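Local coordinates for protein Uly1 (Catenovulum maritimum, PDB 7DRQ) that probably cleaves the algal polysaccharide ulvan by a lyase reaction, as a calcium-binding member of polysaccharide lyase family 24, at residues T205-H210 against G264-A269; D270-I275 against Y295-D300. All coordinates share one frame; numbering follows the deposited sequence.

Interaction 1. Residues T205-H210 against G264-A269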
ATOM      1  N   THR A 205      -2.905  -4.862  -0.640  1.00 10.17           N
ATOM      2  CA  THR A 205      -1.460  -5.003  -0.490  1.00 13.16           C
ATOM      3  C   THR A 205      -1.129  -6.480  -0.356  1.00 10.78           C
ATOM      4  O   THR A 205      -1.523  -7.107   0.632  1.00 11.48           O
ATOM      5  CB  THR A 205      -0.942  -4.228   0.726  1.00 12.46           C
ATOM      6  OG1 THR A 205      -1.274  -2.844   0.581  1.00 13.74           O
ATOM      7  CG2 THR A 205       0.586  -4.355   0.827  1.00 11.78           C
ATOM      8  N   PHE A 206      -0.414  -7.023  -1.337  1.00 11.94           N
ATOM      9  CA  PHE A 206       0.030  -8.406  -1.316  1.00 11.38           C
ATOM     10  C   PHE A 206       1.379  -8.532  -0.616  1.00 12.60           C
ATOM     11  O   PHE A 206       2.183  -7.597  -0.585  1.00 15.02           O
ATOM     12  CB  PHE A 206       0.180  -8.961  -2.736  1.00  8.51           C
ATOM     13  CG  PHE A 206      -1.088  -8.968  -3.557  1.00 10.03           C
ATOM     14  CD1 PHE A 206      -1.976 -10.040  -3.485  1.00  8.78           C
ATOM     15  CD2 PHE A 206      -1.332  -7.956  -4.481  1.00 11.69           C
ATOM     16  CE1 PHE A 206      -3.112 -10.071  -4.282  1.00 10.51           C
ATOM     17  CE2 PHE A 206      -2.457  -7.981  -5.281  1.00 12.65           C
ATOM     18  CZ  PHE A 206      -3.357  -9.043  -5.180  1.00 11.73           C
ATOM     19  N   PHE A 207       1.644  -9.724  -0.091  1.00 11.10           N
ATOM     20  CA  PHE A 207       2.981 -10.063   0.378  1.00 15.65           C
ATOM     21  C   PHE A 207       3.202 -11.554   0.165  1.00 14.00           C
ATOM     22  O   PHE A 207       2.251 -12.328   0.037  1.00 13.83           O
ATOM     23  CB  PHE A 207       3.202  -9.679   1.851  1.00 14.04           C
ATOM     24  CG  PHE A 207       2.135 -10.164   2.801  1.00 17.47           C
ATOM     25  CD1 PHE A 207       0.971  -9.427   2.998  1.00 16.40           C
ATOM     26  CD2 PHE A 207       2.308 -11.344   3.525  1.00 13.81           C
ATOM     27  CE1 PHE A 207      -0.003  -9.856   3.885  1.00 16.93           C
ATOM     28  CE2 PHE A 207       1.338 -11.779   4.424  1.00 16.45           C
ATOM     29  CZ  PHE A 207       0.181 -11.048   4.597  1.00 18.13           C
ATOM     30  N   THR A 208       4.476 -11.948   0.127  1.00 13.22           N
ATOM     31  CA  THR A 208       4.864 -13.325  -0.151  1.00 14.70           C
ATOM     32  C   THR A 208       5.813 -13.831   0.925  1.00 15.84           C
ATOM     33  O   THR A 208       6.585 -13.068   1.507  1.00 13.03           O
ATOM     34  CB  THR A 208       5.543 -13.473  -1.524  1.00 15.14           C
ATOM     35  OG1 THR A 208       6.648 -12.562  -1.624  1.00 16.91           O
ATOM     36  CG2 THR A 208       4.566 -13.145  -2.636  1.00 15.32           C
ATOM     37  N   SER A 209       5.773 -15.135   1.155  1.00 11.37           N
ATOM     38  CA  SER A 209       6.653 -15.757   2.132  1.00 12.90           C
ATOM     39  C   SER A 209       7.907 -16.322   1.463  1.00 17.81           C
ATOM     40  O   SER A 209       8.037 -16.349   0.238  1.00 20.46           O
ATOM     41  CB  SER A 209       5.912 -16.866   2.871  1.00 14.91           C
ATOM     42  OG  SER A 209       5.777 -17.995   2.020  1.00 17.74           O
ATOM     43  N   HIS A 210       8.829 -16.799   2.306  1.00 19.76           N
ATOM     44  CA  HIS A 210      10.077 -17.394   1.831  1.00 24.34           C
ATOM     45  C   HIS A 210       9.813 -18.533   0.858  1.00 24.13           C
ATOM     46  O   HIS A 210      10.410 -18.603  -0.224  1.00 24.62           O
ATOM     47  CB  HIS A 210      10.882 -17.915   3.024  1.00 24.57           C
ATOM     48  CG  HIS A 210      11.597 -16.848   3.790  1.00 30.22           C
ATOM     49  ND1 HIS A 210      11.963 -17.001   5.112  1.00 30.84           N
ATOM     50  CD2 HIS A 210      12.027 -15.616   3.419  1.00 33.28           C
ATOM     51  CE1 HIS A 210      12.584 -15.909   5.522  1.00 29.71           C
ATOM     52  NE2 HIS A 210      12.640 -15.055   4.514  1.00 27.03           N
ATOM     53  N   GLY A 264      -2.456   0.843   9.335  1.00 14.95           N
ATOM     54  CA  GLY A 264      -1.167   0.187   9.327  1.00 16.36           C
ATOM     55  C   GLY A 264      -1.064  -0.772   8.166  1.00 15.57           C
ATOM     56  O   GLY A 264      -1.858  -0.726   7.222  1.00 17.52           O
ATOM     57  N   LYS A 265      -0.077  -1.652   8.249  1.00 12.08           N
ATOM     58  CA  LYS A 265       0.199  -2.548   7.137  1.00 13.29           C
ATOM     59  C   LYS A 265       0.782  -3.844   7.669  1.00 13.47           C
ATOM     60  O   LYS A 265       1.615  -3.828   8.583  1.00 11.04           O
ATOM     61  CB  LYS A 265       1.165  -1.908   6.141  1.00 16.52           C
ATOM     62  CG  LYS A 265       1.254  -2.661   4.817  1.00 24.71           C
ATOM     63  CD  LYS A 265       1.865  -1.796   3.720  1.00 29.10           C
ATOM     64  CE  LYS A 265       1.186  -0.448   3.623  1.00 32.96           C
ATOM     65  NZ  LYS A 265       1.789   0.344   2.511  1.00 32.36           N
HETATM   66  N   MSE A 266       0.318  -4.957   7.104  1.00 12.02           N
HETATM   67  CA  MSE A 266       0.921  -6.253   7.335  1.00 10.32           C
HETATM   68  C   MSE A 266       2.046  -6.433   6.337  1.00 12.31           C
HETATM   69  O   MSE A 266       1.961  -5.961   5.195  1.00 11.25           O
HETATM   70  CB  MSE A 266      -0.098  -7.390   7.171  1.00 12.32           C
HETATM   71  CG  MSE A 266      -1.299  -7.250   8.050  1.00 12.21           C
HETATM   72 SE   MSE A 266      -2.478  -8.811   7.801  0.70 18.56          SE
HETATM   73  CE  MSE A 266      -1.230 -10.131   7.580  1.00  7.37           C
ATOM     74  N   LYS A 267       3.116  -7.084   6.781  1.00 11.24           N
ATOM     75  CA  LYS A 267       4.243  -7.396   5.917  1.00 11.08           C
ATOM     76  C   LYS A 267       4.781  -8.761   6.288  1.00 11.46           C
ATOM     77  O   LYS A 267       4.584  -9.244   7.404  1.00 12.26           O
ATOM     78  CB  LYS A 267       5.387  -6.382   6.050  1.00 10.48           C
ATOM     79  CG  LYS A 267       5.008  -4.944   5.787  1.00 12.02           C
ATOM     80  CD  LYS A 267       6.233  -4.042   6.005  1.00 14.41           C
ATOM     81  CE  LYS A 267       5.834  -2.579   6.006  1.00 13.13           C
ATOM     82  NZ  LYS A 267       7.040  -1.675   5.911  1.00 12.23           N
ATOM     83  N   TYR A 268       5.491  -9.374   5.346  1.00  9.30           N
ATOM     84  CA  TYR A 268       6.311 -10.534   5.656  1.00 10.01           C
ATOM     85  C   TYR A 268       7.706 -10.016   5.971  1.00 13.13           C
ATOM     86  O   TYR A 268       8.338  -9.371   5.123  1.00 11.52           O
ATOM     87  CB  TYR A 268       6.338 -11.515   4.490  1.00 11.09           C
ATOM     88  CG  TYR A 268       6.987 -12.834   4.811  1.00 11.13           C
ATOM     89  CD1 TYR A 268       6.272 -13.850   5.442  1.00 10.75           C
ATOM     90  CD2 TYR A 268       8.305 -13.083   4.452  1.00 12.74           C
ATOM     91  CE1 TYR A 268       6.866 -15.076   5.723  1.00 14.25           C
ATOM     92  CE2 TYR A 268       8.900 -14.290   4.723  1.00 15.14           C
ATOM     93  CZ  TYR A 268       8.187 -15.286   5.344  1.00 14.47           C
ATOM     94  OH  TYR A 268       8.819 -16.485   5.586  1.00 16.12           O
ATOM     95  N   ALA A 269       8.163 -10.251   7.195  1.00 10.31           N
ATOM     96  CA  ALA A 269       9.401  -9.648   7.678  1.00 12.12           C
ATOM     97  C   ALA A 269      10.102 -10.652   8.570  1.00 12.87           C
ATOM     98  O   ALA A 269       9.457 -11.270   9.427  1.00 11.26           O
ATOM     99  CB  ALA A 269       9.125  -8.358   8.460  1.00 13.64           C
TER
HETATM  100  O   HOH W   1       0.681  -0.860  -0.406  1.00 31.09           O
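Y268 lays one face of its ring against the backbone of S209 and ends against H210. S209 CA stands 3.5 Å from the ring centroid and 9° off the ring normal, which meets the definition of a CH-pi contact, while S209 CB covers the CE1 side of the same face. Y268 CG is anti to the backbone N (chi1 -171°), on a CB that points toward the 205-210 segment. Further out, an edge of Y268 meets one face of H210: the centroids are 5.0 Å apart and the planes stand at 83°, a T-shaped pair. H210 N gives a weak hydrogen bond of 3.3 Å to Y268 OH, while S209 OG is held by D213 N.

Nearer the strand centres the contact becomes apolar. F207 CG lies between its backbone N and carbonyl carbon, and the side chain crosses M266 obliquely, a selenomethionine whose chain bends at chi3; F207 CZ approaches M266 CE to 3.4 Å. F207 CD2 also lies 4.1 Å from Y268 CB. At the far end a water lies 3.0 Å from T205 OG1 and is weakly bonded by K265 NZ.

The two strands run roughly parallel with axes 6.4 Å apart, too far for backbone pairing. Each belongs to a different antiparallel sheet, consistent with neighbouring blades of a beta-propeller meeting through side chains. An alanine in place of Y268 would probably leave S209 CA and the H210 face without their aromatic partner and H210 N without the hydroxyl it reaches. The chemistry thus implies an interface joined chiefly by dispersion and aromatic contact, with a weak H210 N bond to the hydroxyl at one end.

Interaction 2. Residues D270-I275 against Y295-D300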
ATOM      1  N   ASP A 270      11.408 -10.817   8.358  1.00 10.73           N
ATOM      2  CA  ASP A 270      12.215 -11.811   9.064  1.00 12.24           C
ATOM      3  C   ASP A 270      11.470 -13.137   9.200  1.00 12.72           C
ATOM      4  O   ASP A 270      11.311 -13.679  10.295  1.00 11.46           O
ATOM      5  CB  ASP A 270      12.656 -11.300  10.434  1.00 12.01           C
ATOM      6  CG  ASP A 270      13.763 -12.158  11.048  1.00 13.49           C
ATOM      7  OD1 ASP A 270      14.462 -12.834  10.264  1.00 12.25           O
ATOM      8  OD2 ASP A 270      13.923 -12.173  12.294  1.00 12.03           O
ATOM      9  N   GLY A 271      10.981 -13.644   8.063  1.00 11.19           N
ATOM     10  CA  GLY A 271      10.404 -14.976   8.002  1.00 12.60           C
ATOM     11  C   GLY A 271       9.039 -15.145   8.633  1.00 13.54           C
ATOM     12  O   GLY A 271       8.611 -16.288   8.847  1.00 14.43           O
ATOM     13  N   LYS A 272       8.337 -14.061   8.953  1.00 12.26           N
ATOM     14  CA  LYS A 272       7.040 -14.167   9.606  1.00 10.94           C
ATOM     15  C   LYS A 272       6.079 -13.122   9.065  1.00  9.91           C
ATOM     16  O   LYS A 272       6.474 -12.034   8.654  1.00 11.00           O
ATOM     17  CB  LYS A 272       7.137 -13.992  11.124  1.00 11.82           C
ATOM     18  CG  LYS A 272       8.052 -14.992  11.810  1.00 12.54           C
ATOM     19  CD  LYS A 272       8.088 -14.781  13.323  1.00 12.18           C
ATOM     20  CE  LYS A 272       9.121 -15.725  13.947  1.00 10.77           C
ATOM     21  NZ  LYS A 272       9.222 -15.525  15.413  1.00  9.94           N
ATOM     22  N   ILE A 273       4.802 -13.465   9.097  1.00 11.98           N
ATOM     23  CA  ILE A 273       3.739 -12.508   8.833  1.00 10.42           C
ATOM     24  C   ILE A 273       3.548 -11.652  10.079  1.00 11.65           C
ATOM     25  O   ILE A 273       3.383 -12.185  11.179  1.00 10.43           O
ATOM     26  CB  ILE A 273       2.448 -13.246   8.457  1.00 10.11           C
ATOM     27  CG1 ILE A 273       2.614 -13.912   7.094  1.00 13.04           C
ATOM     28  CG2 ILE A 273       1.277 -12.308   8.451  1.00 10.50           C
ATOM     29  CD1 ILE A 273       1.549 -14.961   6.801  1.00 13.40           C
ATOM     30  N   ARG A 274       3.615 -10.326   9.923  1.00 11.83           N
ATOM     31  CA  ARG A 274       3.484  -9.412  11.059  1.00  8.66           C
ATOM     32  C   ARG A 274       2.663  -8.192  10.654  1.00 13.07           C
ATOM     33  O   ARG A 274       2.336  -7.991   9.483  1.00 13.52           O
ATOM     34  CB  ARG A 274       4.856  -8.961  11.600  1.00 11.26           C
ATOM     35  CG  ARG A 274       5.998  -9.950  11.395  1.00 11.67           C
ATOM     36  CD  ARG A 274       7.318  -9.472  12.016  1.00 11.90           C
ATOM     37  NE  ARG A 274       8.367 -10.472  11.814  1.00  9.80           N
ATOM     38  CZ  ARG A 274       9.067 -11.049  12.794  1.00  8.88           C
ATOM     39  NH1 ARG A 274       8.862 -10.704  14.064  1.00 10.70           N
ATOM     40  NH2 ARG A 274       9.981 -11.969  12.496  1.00 10.00           N
ATOM     41  N   ILE A 275       2.316  -7.368  11.644  1.00  9.24           N
ATOM     42  CA  ILE A 275       1.576  -6.136  11.394  1.00 12.60           C
ATOM     43  C   ILE A 275       2.077  -5.042  12.330  1.00 11.08           C
ATOM     44  O   ILE A 275       2.432  -5.303  13.485  1.00 10.98           O
ATOM     45  CB  ILE A 275       0.055  -6.360  11.565  1.00 12.55           C
ATOM     46  CG1 ILE A 275      -0.746  -5.175  11.006  1.00 11.15           C
ATOM     47  CG2 ILE A 275      -0.270  -6.645  13.032  1.00 12.98           C
ATOM     48  CD1 ILE A 275      -2.271  -5.408  10.996  1.00 14.46           C
ATOM     49  N   TYR A 295       2.080  -3.304  17.366  1.00  9.40           N
ATOM     50  CA  TYR A 295       2.822  -4.279  16.574  1.00 11.32           C
ATOM     51  C   TYR A 295       2.507  -5.673  17.088  1.00 10.17           C
ATOM     52  O   TYR A 295       2.405  -5.885  18.301  1.00 10.36           O
ATOM     53  CB  TYR A 295       4.332  -4.012  16.653  1.00 11.37           C
ATOM     54  CG  TYR A 295       5.244  -5.162  16.253  1.00 11.16           C
ATOM     55  CD1 TYR A 295       5.494  -5.442  14.914  1.00  9.69           C
ATOM     56  CD2 TYR A 295       5.913  -5.909  17.215  1.00  9.38           C
ATOM     57  CE1 TYR A 295       6.362  -6.460  14.541  1.00 10.56           C
ATOM     58  CE2 TYR A 295       6.762  -6.946  16.863  1.00 10.40           C
ATOM     59  CZ  TYR A 295       6.982  -7.217  15.523  1.00 13.97           C
ATOM     60  OH  TYR A 295       7.848  -8.219  15.170  1.00 11.72           O
ATOM     61  N   ALA A 296       2.359  -6.617  16.165  1.00 11.14           N
ATOM     62  CA  ALA A 296       2.202  -8.014  16.537  1.00 11.18           C
ATOM     63  C   ALA A 296       2.773  -8.869  15.418  1.00 11.73           C
ATOM     64  O   ALA A 296       2.886  -8.420  14.275  1.00 11.17           O
ATOM     65  CB  ALA A 296       0.733  -8.376  16.799  1.00  9.59           C
ATOM     66  N   TYR A 297       3.114 -10.116  15.745  1.00  9.38           N
ATOM     67  CA  TYR A 297       3.640 -11.021  14.733  1.00  8.69           C
ATOM     68  C   TYR A 297       3.072 -12.411  14.974  1.00  9.21           C
ATOM     69  O   TYR A 297       2.654 -12.747  16.084  1.00 11.18           O
ATOM     70  CB  TYR A 297       5.179 -11.052  14.730  1.00 10.38           C
ATOM     71  CG  TYR A 297       5.778 -11.635  15.992  1.00 10.40           C
ATOM     72  CD1 TYR A 297       6.018 -13.000  16.108  1.00 10.57           C
ATOM     73  CD2 TYR A 297       6.101 -10.818  17.064  1.00 11.26           C
ATOM     74  CE1 TYR A 297       6.558 -13.535  17.257  1.00 12.74           C
ATOM     75  CE2 TYR A 297       6.640 -11.350  18.229  1.00 14.01           C
ATOM     76  CZ  TYR A 297       6.868 -12.703  18.315  1.00 12.61           C
ATOM     77  OH  TYR A 297       7.406 -13.232  19.466  1.00 12.33           O
ATOM     78  N   SER A 298       3.058 -13.214  13.918  1.00 11.66           N
ATOM     79  CA  SER A 298       2.540 -14.573  13.980  1.00 11.05           C
ATOM     80  C   SER A 298       3.682 -15.569  13.834  1.00 11.56           C
ATOM     81  O   SER A 298       4.538 -15.417  12.955  1.00 10.25           O
ATOM     82  CB  SER A 298       1.499 -14.809  12.885  1.00 14.49           C
ATOM     83  OG  SER A 298       1.160 -16.192  12.830  1.00 13.23           O
ATOM     84  N   ASP A 299       3.700 -16.580  14.697  1.00 11.52           N
ATOM     85  CA  ASP A 299       4.650 -17.676  14.576  1.00 15.04           C
ATOM     86  C   ASP A 299       4.118 -18.795  13.690  1.00 16.21           C
ATOM     87  O   ASP A 299       4.805 -19.795  13.490  1.00 19.96           O
ATOM     88  CB  ASP A 299       5.021 -18.204  15.974  1.00 14.59           C
ATOM     89  CG  ASP A 299       6.064 -17.323  16.663  1.00 16.69           C
ATOM     90  OD1 ASP A 299       6.843 -16.681  15.933  1.00 15.18           O
ATOM     91  OD2 ASP A 299       6.114 -17.257  17.915  1.00 16.30           O
ATOM     92  N   ASP A 300       2.925 -18.618  13.134  1.00 14.97           N
ATOM     93  CA  ASP A 300       2.300 -19.571  12.230  1.00 13.92           C
ATOM     94  C   ASP A 300       2.673 -19.205  10.798  1.00 14.11           C
ATOM     95  O   ASP A 300       2.446 -18.055  10.386  1.00 12.80           O
ATOM     96  CB  ASP A 300       0.784 -19.515  12.441  1.00 14.98           C
ATOM     97  CG  ASP A 300      -0.016 -20.448  11.546  1.00 18.10           C
ATOM     98  OD1 ASP A 300       0.519 -21.121  10.640  1.00 16.72           O
ATOM     99  OD2 ASP A 300      -1.244 -20.491  11.764  1.00 19.34           O
TER
HETATM  100  O   HOH W   2       4.272 -16.159  10.323  1.00 15.16           O
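A single water between I273, S298 and D300 is gripped by three backbone groups: it accepts from I273 N and donates to S298 O and, at 2.6 Å, to D300 O. It sits where the hairpin of strands 272-280 and 290-298 splays apart, within an antiparallel sheet consistent with a blade of a beta-propeller. Further along, I275 and A296 form a hydrogen-bonded pair, with I275 N to A296 O at 2.9 Å and A296 N to I275 O at 3.0 Å; S298 N also binds I273 O. R274 and Y297 are the non-hydrogen-bonded pair between them.

On the face carrying that pair, R274 and Y297 lie side by side and point the same way, R274 CG coming 3.6 Å from Y297 CB. R274 is extended from CG to NE, and its NH1 gives a 2.9 Å hydrogen bond to Y295 OH. The guanidinium and the Y295 ring are only 7° from coplanar, although the hydroxyl oxygen is tilted 20° out of the guanidinium plane. NH2 reaches D270 O and NE is bonded outside the two segments, to A269, so bonds from three sources fix the rotation of the buried guanidinium.

K272 also runs alongside Y297, on the same side of its ring plane as R274, its chain extended beyond CG and its NZ 3.8 Å from Y297 CE1. Its ammonium closes a salt bridge with D299, whose second oxygen, OD2, pairs with K308; the negative charge is thus shared by two lysines. S298 OG accepts from D300 N in an ST turn and bonds T305 O as well. The salt bridge is short, K272 NZ lying 2.7 Å from D299 OD1, nearly in line with the CG-OD1 bond.

Overall arrangement
Interaction 1 joins two sheets, whereas interaction 2 lies inside one of them; strands 261-269 and 272-280 are consecutive and adjacent, and the contact centres are 9 Å apart. R274 is the main bridge: its N lies 2.9 Å from K267 O and its NE 2.7 Å from A269 O, both probable hydrogen bonds. Packing adds to this, with H210 CE1 3.4 Å from G271 CA at the turn, and I273 touching F207, M266 and Y268. The strand that meets the neighbouring sheet is thereby bonded edge to edge to the next strand of its own sheet. Neither contact includes an annotated calcium ligand; the side chains of H210 and R274 each lie about 12 Å from a bound calcium ion.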